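Local coordinates for UDP-N-acetylglucosamine pyrophosphorylase (Entamoeba histolytica, PDB 3OC9), which probably catalyses formation of UDP-N-acetylglucosamine and diphosphate from UTP and N-acetylglucosamine 1-phosphate, the last step in making this nucleotide sugar, at residues K35-I39 / K192-P196; L76-Q80 / V92-W96; I213-K219 / E253-G259; E231-V235 / F316-V322. One frame throughout, in Å; residues are numbered along the deposited sequence. Where two conformers were deposited one is given.

In the fold
Contacts 1 and 2 lie together, their centres about 8 Å apart, and contacts 3 and 4 form a second group, centres about 19 Å apart. Along the chain, contact 2 is nested inside the loop closed by contact 1, while contacts 3 and 4 follow with alternating segments. The large mixed sheet links the two regions: strands 36-41 and 95-100 are parallel neighbours within it, and strands 209-215 and 258-261 form an antiparallel pair farther along. Contact 4 sets the separate hairpin 225-236 against the loop leading to strand 322-326. Contacts 2 and 3, about 33 Å apart between centres, lie on opposite sides of the chain's centre yet both reach this sheet, consistent with a GT-A-type fold.

Contact 1: K35-I39 / K192-P196; sequences KTALI and KDVDP
V194 CG2 lies over one face of the A37-L38 peptide group, 3.6 Å from A37 O, and a second flat group, the carboxylate of D193, has L38 CD2 above its plane, 4.1 Å from D193 OD1. The same carboxylate oxygen accepts a hydrogen bond from H184 NE2, so the leucine methyl adds apolar cover to a polar atom already held elsewhere. No hydrogen bond joins the two segments; the contact rests on the fit of V194 between the side chains of T36 and L38. A chi1 of -175° sets CG1 opposite the backbone N, and the valine's fork lies along the strand: CG1 reaches T36 OG1 at 3.7 Å, whereas CG2 faces the A37 carbonyl and meets L38 CB at 4.0 Å. L38 passes D193 at a slant, and its CD1 comes within 4.1 Å of D193 CA. The loop can present V194 in this way because the residue is the centre of an inverse gamma turn, closed by a weak bond of 2.9 Å from D195 N to D193 O. Immediately afterwards D195 takes the N-cap position of helix 196-204, and its OD2 forms a salt bridge with K212. The buried contact thus joins a strand of the GT-A-type sheet to the turn that starts a helix. Strand 36-41 runs between its parallel neighbours 95-100 and 180-184, A37 bonding to the backbone of the latter; T36 also touches I31 of helix 21-32, and both L38 and D193 pack on T72 of helix 68-87.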
# COMPACT_ATOMS: atom_id res chain seq x y z
N LYS A 35 -0.25 20.30 -0.79
CA LYS A 35 0.34 19.80 -2.04
C LYS A 35 0.48 18.26 -2.11
O LYS A 35 1.15 17.76 -3.01
CB LYS A 35 1.68 20.48 -2.33
CG LYS A 35 1.58 22.02 -2.55
CD LYS A 35 2.95 22.63 -2.87
CE LYS A 35 2.85 24.13 -3.17
NZ LYS A 35 4.10 24.63 -3.82
N THR A 36 -0.15 17.52 -1.18
CA THR A 36 -0.01 16.04 -1.10
C THR A 36 -1.36 15.28 -1.04
O THR A 36 -2.38 15.85 -0.62
CB THR A 36 0.87 15.56 0.12
OG1 THR A 36 0.16 15.74 1.36
CG2 THR A 36 2.23 16.29 0.15
N ALA A 37 -1.34 13.99 -1.42
CA ALA A 37 -2.53 13.11 -1.35
C ALA A 37 -2.17 11.63 -1.12
O ALA A 37 -1.02 11.22 -1.41
CB ALA A 37 -3.38 13.23 -2.66
N LEU A 38 -3.15 10.85 -0.64
CA LEU A 38 -3.04 9.37 -0.49
C LEU A 38 -3.96 8.66 -1.51
O LEU A 38 -5.09 9.11 -1.74
CB LEU A 38 -3.44 8.93 0.94
CG LEU A 38 -3.28 7.44 1.28
CD1 LEU A 38 -1.78 7.02 1.31
CD2 LEU A 38 -3.94 6.99 2.63
N ILE A 39 -3.47 7.56 -2.13
CA ILE A 39 -4.29 6.73 -3.05
C ILE A 39 -4.26 5.27 -2.58
O ILE A 39 -3.17 4.71 -2.45
CB ILE A 39 -3.76 6.79 -4.53
CG1 ILE A 39 -3.81 8.23 -5.10
CG2 ILE A 39 -4.61 5.80 -5.42
CD1 ILE A 39 -3.07 8.43 -6.47
N LYS A 192 3.61 3.79 6.26
CA LYS A 192 3.64 5.18 6.76
C LYS A 192 2.70 6.16 5.99
O LYS A 192 2.63 7.34 6.31
CB LYS A 192 5.10 5.73 6.81
CG LYS A 192 6.02 5.13 7.93
CD LYS A 192 7.44 5.77 7.83
CE LYS A 192 8.39 5.30 8.96
NZ LYS A 192 9.76 6.00 8.83
N ASP A 193 1.98 5.68 4.97
CA ASP A 193 1.02 6.54 4.23
C ASP A 193 1.76 7.72 3.57
O ASP A 193 2.74 7.46 2.86
CB ASP A 193 -0.19 6.93 5.13
CG ASP A 193 -1.02 5.70 5.56
OD1 ASP A 193 -1.22 4.78 4.73
OD2 ASP A 193 -1.49 5.62 6.72
N VAL A 194 1.34 8.98 3.78
CA VAL A 194 2.02 10.14 3.15
C VAL A 194 3.30 10.51 3.96
O VAL A 194 3.32 11.49 4.73
CB VAL A 194 1.04 11.36 2.90
CG1 VAL A 194 1.73 12.53 2.14
CG2 VAL A 194 -0.21 10.91 2.13
N ASP A 195 4.36 9.71 3.77
CA ASP A 195 5.60 9.76 4.58
C ASP A 195 6.38 11.06 4.29
O ASP A 195 6.87 11.23 3.17
CB ASP A 195 6.46 8.51 4.24
CG ASP A 195 7.81 8.45 4.99
OD1 ASP A 195 8.03 9.27 5.90
OD2 ASP A 195 8.67 7.58 4.65
N PRO A 196 6.51 11.99 5.28
CA PRO A 196 7.23 13.26 4.98
C PRO A 196 8.67 13.04 4.47
O PRO A 196 9.15 13.85 3.64
CB PRO A 196 7.22 14.03 6.32
CG PRO A 196 6.29 13.30 7.21
CD PRO A 196 5.98 11.94 6.65

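Contact 2: L76-Q80 / V92-W96; sequences LLRLQ and VMIHW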
# COMPACT_ATOMS: atom_id res chain seq x y z
N LEU A 76 -3.40 9.70 9.05
CA LEU A 76 -3.60 10.97 8.34
C LEU A 76 -3.85 12.15 9.31
O LEU A 76 -3.30 13.25 9.13
CB LEU A 76 -4.73 10.87 7.28
CG LEU A 76 -4.51 9.92 6.09
CD1 LEU A 76 -5.75 9.95 5.14
CD2 LEU A 76 -3.24 10.28 5.30
N LEU A 77 -4.68 11.92 10.34
CA LEU A 77 -4.89 12.95 11.39
C LEU A 77 -3.58 13.39 12.09
O LEU A 77 -3.36 14.59 12.32
CB LEU A 77 -5.96 12.49 12.41
CG LEU A 77 -7.42 12.49 11.92
CD1 LEU A 77 -8.29 11.74 12.91
CD2 LEU A 77 -7.99 13.91 11.69
N ARG A 78 -2.69 12.43 12.37
CA ARG A 78 -1.40 12.74 13.05
C ARG A 78 -0.41 13.49 12.13
O ARG A 78 0.28 14.42 12.59
CB ARG A 78 -0.77 11.45 13.61
CG ARG A 78 0.61 11.62 14.29
CD ARG A 78 0.55 12.61 15.48
NE ARG A 78 1.80 12.63 16.24
CZ ARG A 78 2.09 13.54 17.19
NH1 ARG A 78 1.21 14.50 17.48
NH2 ARG A 78 3.24 13.47 17.84
N LEU A 79 -0.33 13.07 10.86
CA LEU A 79 0.46 13.76 9.85
C LEU A 79 -0.00 15.21 9.64
O LEU A 79 0.83 16.13 9.56
CB LEU A 79 0.45 12.97 8.51
CG LEU A 79 1.27 11.67 8.54
CD1 LEU A 79 0.90 10.78 7.33
CD2 LEU A 79 2.79 12.00 8.53
N GLN A 80 -1.32 15.43 9.57
CA GLN A 80 -1.84 16.81 9.47
C GLN A 80 -1.41 17.69 10.66
O GLN A 80 -1.03 18.86 10.48
CB GLN A 80 -3.39 16.83 9.33
CG GLN A 80 -3.91 16.38 7.92
CD GLN A 80 -5.44 16.21 7.83
OE1 GLN A 80 -5.97 15.96 6.75
NE2 GLN A 80 -6.14 16.33 8.96
N VAL A 92 -4.84 22.25 7.90
CA VAL A 92 -4.02 21.44 6.98
C VAL A 92 -4.83 20.20 6.57
O VAL A 92 -5.36 19.49 7.43
CB VAL A 92 -2.67 21.05 7.65
CG1 VAL A 92 -1.91 19.97 6.84
CG2 VAL A 92 -1.78 22.29 7.83
N MET A 93 -4.92 19.94 5.25
CA MET A 93 -5.76 18.83 4.73
C MET A 93 -5.01 17.90 3.76
O MET A 93 -4.40 18.39 2.81
CB MET A 93 -7.04 19.39 4.06
CG MET A 93 -8.07 18.33 3.60
SD MET A 93 -9.73 18.96 3.15
CE MET A 93 -10.40 19.31 4.76
N ILE A 94 -5.06 16.59 4.01
CA ILE A 94 -4.60 15.56 3.04
C ILE A 94 -5.81 14.84 2.39
O ILE A 94 -6.50 14.08 3.05
CB ILE A 94 -3.66 14.48 3.72
CG1 ILE A 94 -2.44 15.13 4.37
CG2 ILE A 94 -3.22 13.40 2.67
CD1 ILE A 94 -1.64 14.14 5.32
N HIS A 95 -6.06 15.08 1.09
CA HIS A 95 -7.16 14.39 0.37
C HIS A 95 -6.81 12.89 0.13
O HIS A 95 -5.65 12.56 -0.12
CB HIS A 95 -7.49 15.14 -0.95
CG HIS A 95 -8.24 16.43 -0.74
ND1 HIS A 95 -9.61 16.48 -0.59
CD2 HIS A 95 -7.81 17.72 -0.61
CE1 HIS A 95 -10.00 17.73 -0.40
NE2 HIS A 95 -8.92 18.50 -0.39
N TRP A 96 -7.82 12.00 0.23
CA TRP A 96 -7.67 10.53 0.15
C TRP A 96 -8.60 9.97 -0.93
O TRP A 96 -9.84 10.11 -0.82
CB TRP A 96 -7.99 9.89 1.53
CG TRP A 96 -7.86 8.36 1.67
CD1 TRP A 96 -7.33 7.47 0.75
CD2 TRP A 96 -8.26 7.57 2.81
NE1 TRP A 96 -7.38 6.18 1.27
CE2 TRP A 96 -7.94 6.21 2.51
CE3 TRP A 96 -8.84 7.89 4.04
CZ2 TRP A 96 -8.20 5.17 3.42
CZ3 TRP A 96 -9.10 6.83 4.96
CH2 TRP A 96 -8.76 5.49 4.64
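Q80 reaches from its helix to the backbone of 92-96, where its OE1 accepts I94 N at 3.0 Å in a nearly straight bond (171° at the hydrogen). The donor stands 20° out of the carbonyl plane. Beyond CG the glutamine chain is extended, which carries the amide across to the other segment. There V92 O sits over the amide face, 3.3 Å from Q80 CD, without forming a hydrogen bond. A second N-H, from NE2 of Q124, also reaches Q80 OE1, so two donors fix the rotation of the amide. Helix 68-87 belongs to a beta-alpha-beta crossover: it lies in the connection between the parallel, adjacent strands 36-41 and 95-100, and the contact is made where the chain returns from the helix to enter the second of these. I94 points back at the helix and packs against Q80, L79 and L76. Its CD1 meets L79 CB at 4.0 Å, its CG1 lies 4.0 Å from Q80 CG, and its CG2 faces L76 CD2 at 4.1 Å; I31 of helix 21-32 touches the same isoleucine from outside the pair. L76 is shared between two partners by its fork. While CD2 meets I94, CD1 approaches W96 CE3 to 3.9 Å, the two side chains meeting at about a right angle. The indole nitrogen of W96 is hydrogen-bonded to T40 OG1 on strand 36-41.

Contact 3: I213-K219 / E253-G259; sequences IVKKGFK and EFIYNCG
K216 crosses the face of the F254 ring, its chain extended from CB to NZ. CG stands anti to the backbone N (chi1 179°), which directs the lysine along the 253-257 loop. CB lies 4.0 Å from N257 O, CG is 4.3 Å from F254 CD2, and CD passes 4.2 Å from Y256 O. CE then settles over the centre of the F254 ring in a CH-pi contact, 4.3 Å from the ring centroid and 8° off the normal. At the tip, NZ donates at 3.0 Å to a water that in turn donates to Y256 O at 2.9 Å; N246 OD1 is a further hydrogen-bond partner of the amine. Its charge is too far from the ring for more than a weak cation-pi attraction.

The backbone leading up to K216 carries the end of an antiparallel strand pair. V214 and G259 form a hydrogen-bonded pair with two bonds between their peptides, K215 faces C258 as a non-hydrogen-bonded pair, and K216 N extends the ladder to N257 O (3.0 Å). This joins strands 209-215 and 258-261 of the large mixed sheet. Beyond the strands, the chain at F218-K219 passes the end of the ring, bringing K219 N to 3.4 Å from F254 CZ.

Carbon hydrogens, rather than the charge, therefore meet the ring, while the ammonium group is satisfied by water and an amide oxygen. The lysine can thus line a buried aromatic side chain without giving up polar partners for its tip.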
# COMPACT_ATOMS: atom_id res chain seq x y z
N ILE A 213 11.74 0.00 -1.77
CA ILE A 213 12.20 -1.39 -1.93
C ILE A 213 12.70 -1.98 -0.61
O ILE A 213 13.09 -1.23 0.31
CB ILE A 213 13.29 -1.58 -3.09
CG1 ILE A 213 14.64 -0.88 -2.77
CG2 ILE A 213 12.74 -1.08 -4.45
CD1 ILE A 213 15.66 -1.74 -1.87
N VAL A 214 12.68 -3.31 -0.53
CA VAL A 214 13.41 -4.06 0.52
C VAL A 214 14.57 -4.84 -0.14
O VAL A 214 14.41 -5.40 -1.23
CB VAL A 214 12.48 -5.02 1.35
CG1 VAL A 214 11.47 -4.21 2.19
CG2 VAL A 214 11.72 -6.08 0.43
N LYS A 215 15.73 -4.89 0.52
CA LYS A 215 16.84 -5.75 0.03
C LYS A 215 16.50 -7.25 0.07
O LYS A 215 16.17 -7.80 1.14
CB LYS A 215 18.09 -5.51 0.88
CG LYS A 215 18.87 -4.27 0.55
CD LYS A 215 20.23 -4.37 1.29
CE LYS A 215 21.20 -3.31 0.88
NZ LYS A 215 22.39 -3.29 1.81
N LYS A 216 16.56 -7.92 -1.10
CA LYS A 216 16.17 -9.36 -1.23
C LYS A 216 16.93 -10.25 -0.22
O LYS A 216 18.14 -10.14 -0.10
CB LYS A 216 16.41 -9.85 -2.67
CG LYS A 216 16.07 -11.34 -2.95
CD LYS A 216 15.99 -11.65 -4.47
CE LYS A 216 15.96 -13.16 -4.72
NZ LYS A 216 15.59 -13.41 -6.17
N GLY A 217 16.19 -11.10 0.49
CA GLY A 217 16.75 -11.90 1.61
C GLY A 217 17.31 -13.29 1.29
O GLY A 217 18.26 -13.75 1.96
N PHE A 218 16.73 -13.96 0.29
CA PHE A 218 17.13 -15.32 -0.14
C PHE A 218 16.59 -15.62 -1.55
O PHE A 218 15.66 -14.94 -2.00
CB PHE A 218 16.74 -16.42 0.90
CG PHE A 218 15.24 -16.58 1.14
CD1 PHE A 218 14.54 -15.67 1.93
CD2 PHE A 218 14.55 -17.66 0.58
CE1 PHE A 218 13.16 -15.82 2.16
CE2 PHE A 218 13.18 -17.82 0.79
CZ PHE A 218 12.47 -16.90 1.58
N LYS A 219 17.18 -16.61 -2.24
CA LYS A 219 16.88 -16.87 -3.67
C LYS A 219 15.39 -17.14 -3.98
O LYS A 219 14.85 -16.65 -5.00
CB LYS A 219 17.75 -18.02 -4.21
CG LYS A 219 17.49 -18.42 -5.69
CD LYS A 219 18.32 -19.65 -6.09
CE LYS A 219 17.99 -20.18 -7.49
NZ LYS A 219 16.58 -20.69 -7.62
N GLU A 253 25.63 -11.30 -1.32
CA GLU A 253 24.60 -10.31 -1.75
C GLU A 253 24.10 -10.58 -3.19
O GLU A 253 24.87 -11.00 -4.04
CB GLU A 253 25.16 -8.89 -1.66
CG GLU A 253 25.46 -8.42 -0.23
CD GLU A 253 24.45 -7.42 0.28
OE1 GLU A 253 24.44 -6.25 -0.21
OE2 GLU A 253 23.65 -7.78 1.17
N PHE A 254 22.81 -10.34 -3.46
CA PHE A 254 22.27 -10.48 -4.83
C PHE A 254 22.58 -9.26 -5.70
O PHE A 254 22.49 -8.12 -5.22
CB PHE A 254 20.76 -10.77 -4.80
CG PHE A 254 20.42 -12.14 -4.28
CD1 PHE A 254 20.33 -13.23 -5.16
CD2 PHE A 254 20.21 -12.36 -2.92
CE1 PHE A 254 20.06 -14.52 -4.69
CE2 PHE A 254 19.94 -13.64 -2.44
CZ PHE A 254 19.85 -14.72 -3.33
N ILE A 255 23.01 -9.52 -6.94
CA ILE A 255 23.24 -8.49 -7.97
C ILE A 255 21.96 -7.68 -8.23
O ILE A 255 21.97 -6.44 -8.30
CB ILE A 255 23.70 -9.16 -9.29
CG1 ILE A 255 25.05 -9.84 -9.10
CG2 ILE A 255 23.78 -8.14 -10.45
CD1 ILE A 255 26.19 -8.88 -9.05
N TYR A 256 20.86 -8.42 -8.41
CA TYR A 256 19.50 -7.86 -8.55
C TYR A 256 18.75 -7.99 -7.21
O TYR A 256 18.00 -8.95 -6.97
CB TYR A 256 18.76 -8.57 -9.69
CG TYR A 256 19.38 -8.31 -11.07
CD1 TYR A 256 18.94 -7.25 -11.87
CD2 TYR A 256 20.41 -9.13 -11.55
CE1 TYR A 256 19.53 -7.00 -13.14
CE2 TYR A 256 21.00 -8.89 -12.81
CZ TYR A 256 20.55 -7.83 -13.60
OH TYR A 256 21.13 -7.59 -14.84
N ASN A 257 18.96 -7.00 -6.34
CA ASN A 257 18.50 -7.05 -4.94
C ASN A 257 17.35 -6.10 -4.57
O ASN A 257 16.97 -5.99 -3.40
CB ASN A 257 19.70 -6.84 -3.97
CG ASN A 257 20.32 -5.44 -4.05
OD1 ASN A 257 20.03 -4.65 -4.96
ND2 ASN A 257 21.16 -5.12 -3.06
N CYS A 258 16.77 -5.42 -5.57
CA CYS A 258 15.71 -4.41 -5.30
C CYS A 258 14.30 -5.04 -5.30
O CYS A 258 13.63 -5.10 -6.34
CB CYS A 258 15.81 -3.25 -6.33
SG CYS A 258 17.31 -2.18 -6.16
N GLY A 259 13.85 -5.49 -4.12
CA GLY A 259 12.50 -6.10 -3.98
C GLY A 259 11.36 -5.08 -4.00
O GLY A 259 11.25 -4.27 -3.08
O HOH W 1 17.00 -11.49 -7.93

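Contact 4: E231-V235 / F316-V322; sequences ERIKV and FPLATKV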
# COMPACT_ATOMS: atom_id res chain seq x y z
N GLU A 231 18.12 2.02 -20.45
CA GLU A 231 18.02 3.11 -19.47
C GLU A 231 16.64 3.31 -18.81
O GLU A 231 16.45 4.28 -18.10
CB GLU A 231 18.57 4.45 -20.02
CG GLU A 231 20.06 4.42 -20.40
CD GLU A 231 20.97 4.03 -19.23
OE1 GLU A 231 20.83 4.58 -18.12
OE2 GLU A 231 21.85 3.16 -19.44
N ARG A 232 15.70 2.39 -19.04
CA ARG A 232 14.37 2.46 -18.38
C ARG A 232 14.19 1.39 -17.29
O ARG A 232 14.74 0.30 -17.42
CB ARG A 232 13.25 2.32 -19.42
CG ARG A 232 13.32 3.35 -20.57
CD ARG A 232 13.18 4.76 -20.00
NE ARG A 232 13.36 5.80 -21.03
CZ ARG A 232 12.37 6.45 -21.63
NH1 ARG A 232 11.10 6.18 -21.34
NH2 ARG A 232 12.65 7.37 -22.55
N ILE A 233 13.42 1.70 -16.24
CA ILE A 233 13.17 0.73 -15.13
C ILE A 233 11.93 -0.14 -15.35
O ILE A 233 10.89 0.38 -15.78
CB ILE A 233 13.03 1.49 -13.75
CG1 ILE A 233 14.29 2.31 -13.44
CG2 ILE A 233 12.66 0.52 -12.60
CD1 ILE A 233 15.58 1.47 -13.22
N LYS A 234 12.05 -1.45 -15.07
CA LYS A 234 10.97 -2.45 -15.17
C LYS A 234 10.95 -3.40 -13.96
O LYS A 234 11.97 -3.56 -13.28
CB LYS A 234 11.09 -3.29 -16.47
CG LYS A 234 10.84 -2.52 -17.79
CD LYS A 234 11.15 -3.37 -19.07
CE LYS A 234 11.14 -2.49 -20.34
NZ LYS A 234 11.05 -3.28 -21.65
N VAL A 235 9.78 -4.00 -13.69
CA VAL A 235 9.66 -5.13 -12.72
C VAL A 235 9.66 -6.48 -13.44
O VAL A 235 8.91 -6.66 -14.44
CB VAL A 235 8.37 -5.01 -11.83
CG1 VAL A 235 8.16 -6.26 -10.97
CG2 VAL A 235 8.43 -3.75 -10.94
N PHE A 316 6.06 1.70 -15.26
CA PHE A 316 7.40 2.19 -14.84
C PHE A 316 8.36 2.61 -15.99
O PHE A 316 9.06 3.63 -15.85
CB PHE A 316 8.13 1.21 -13.86
CG PHE A 316 7.49 1.05 -12.47
CD1 PHE A 316 6.37 1.79 -12.04
CD2 PHE A 316 8.06 0.13 -11.56
CE1 PHE A 316 5.82 1.60 -10.72
CE2 PHE A 316 7.52 -0.07 -10.24
CZ PHE A 316 6.41 0.67 -9.82
N PRO A 317 8.41 1.84 -17.12
CA PRO A 317 9.38 2.24 -18.19
C PRO A 317 9.02 3.53 -18.97
O PRO A 317 9.85 4.05 -19.75
CB PRO A 317 9.45 1.01 -19.12
CG PRO A 317 8.33 0.10 -18.71
CD PRO A 317 7.85 0.49 -17.34
N LEU A 318 7.81 4.06 -18.75
CA LEU A 318 7.42 5.37 -19.33
C LEU A 318 8.22 6.55 -18.73
O LEU A 318 8.47 7.56 -19.40
CB LEU A 318 5.90 5.60 -19.17
CG LEU A 318 5.25 6.89 -19.72
CD1 LEU A 318 5.37 7.00 -21.23
CD2 LEU A 318 3.78 6.96 -19.31
N ALA A 319 8.62 6.42 -17.46
CA ALA A 319 9.36 7.49 -16.76
C ALA A 319 10.84 7.65 -17.17
O ALA A 319 11.51 6.64 -17.44
CB ALA A 319 9.25 7.28 -15.25
N THR A 320 11.36 8.89 -17.17
CA THR A 320 12.82 9.14 -17.35
C THR A 320 13.55 9.58 -16.06
O THR A 320 14.80 9.59 -16.02
CB THR A 320 13.16 10.19 -18.47
OG1 THR A 320 12.61 11.46 -18.13
CG2 THR A 320 12.66 9.75 -19.85
N LYS A 321 12.79 9.96 -15.03
CA LYS A 321 13.40 10.38 -13.75
C LYS A 321 12.82 9.54 -12.61
O LYS A 321 11.66 9.78 -12.18
CB LYS A 321 13.16 11.87 -13.49
CG LYS A 321 13.75 12.79 -14.58
CD LYS A 321 13.42 14.27 -14.32
CE LYS A 321 14.31 14.90 -13.25
NZ LYS A 321 15.73 14.48 -13.32
N VAL A 322 13.60 8.56 -12.14
CA VAL A 322 13.11 7.60 -11.11
C VAL A 322 14.13 7.49 -9.97
O VAL A 322 15.34 7.31 -10.23
CB VAL A 322 12.92 6.17 -11.73
CG1 VAL A 322 12.51 5.12 -10.64
CG2 VAL A 322 11.90 6.18 -12.89
O HOH W 2 16.06 7.45 -18.05
O HOH W 3 11.79 4.14 -16.10
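This is a packing contact, with one direct hydrogen bond and two bridging waters, between the beta hairpin 225-236 and the loop that leads into strand 322-326 of the large sheet. The second hairpin strand lies over the end of a 3-10 segment, F316-L318. R232 turns about its CB-CG bond (chi2 -61°), bringing its guanidinium group over the turn: NH1 donates to P317 O at 2.9 Å, with the acceptor at the edge of the guanidinium and the donor in the carbonyl plane. T320 CG2 lies over one face of the group near its rim, 3.6 Å from R232 NH2.

Farther along the strand, K234 lays its aliphatic part across the proline, CG to P317 CG 3.7 Å, while its amine forms a salt bridge with E229 on the other hairpin strand. V235 CG2 meets F316 CE2 at 3.9 Å, and F316 continues onto I209 and I211 of strand 209-215, tying the hairpin to the sheet. I233 CG1 approaches V322 CG1 at 4.3 Å.

Between the segments, one water accepts from I233 N at 2.9 Å and donates to both F316 O, at 2.8 Å, and A319 O, at 2.9 Å.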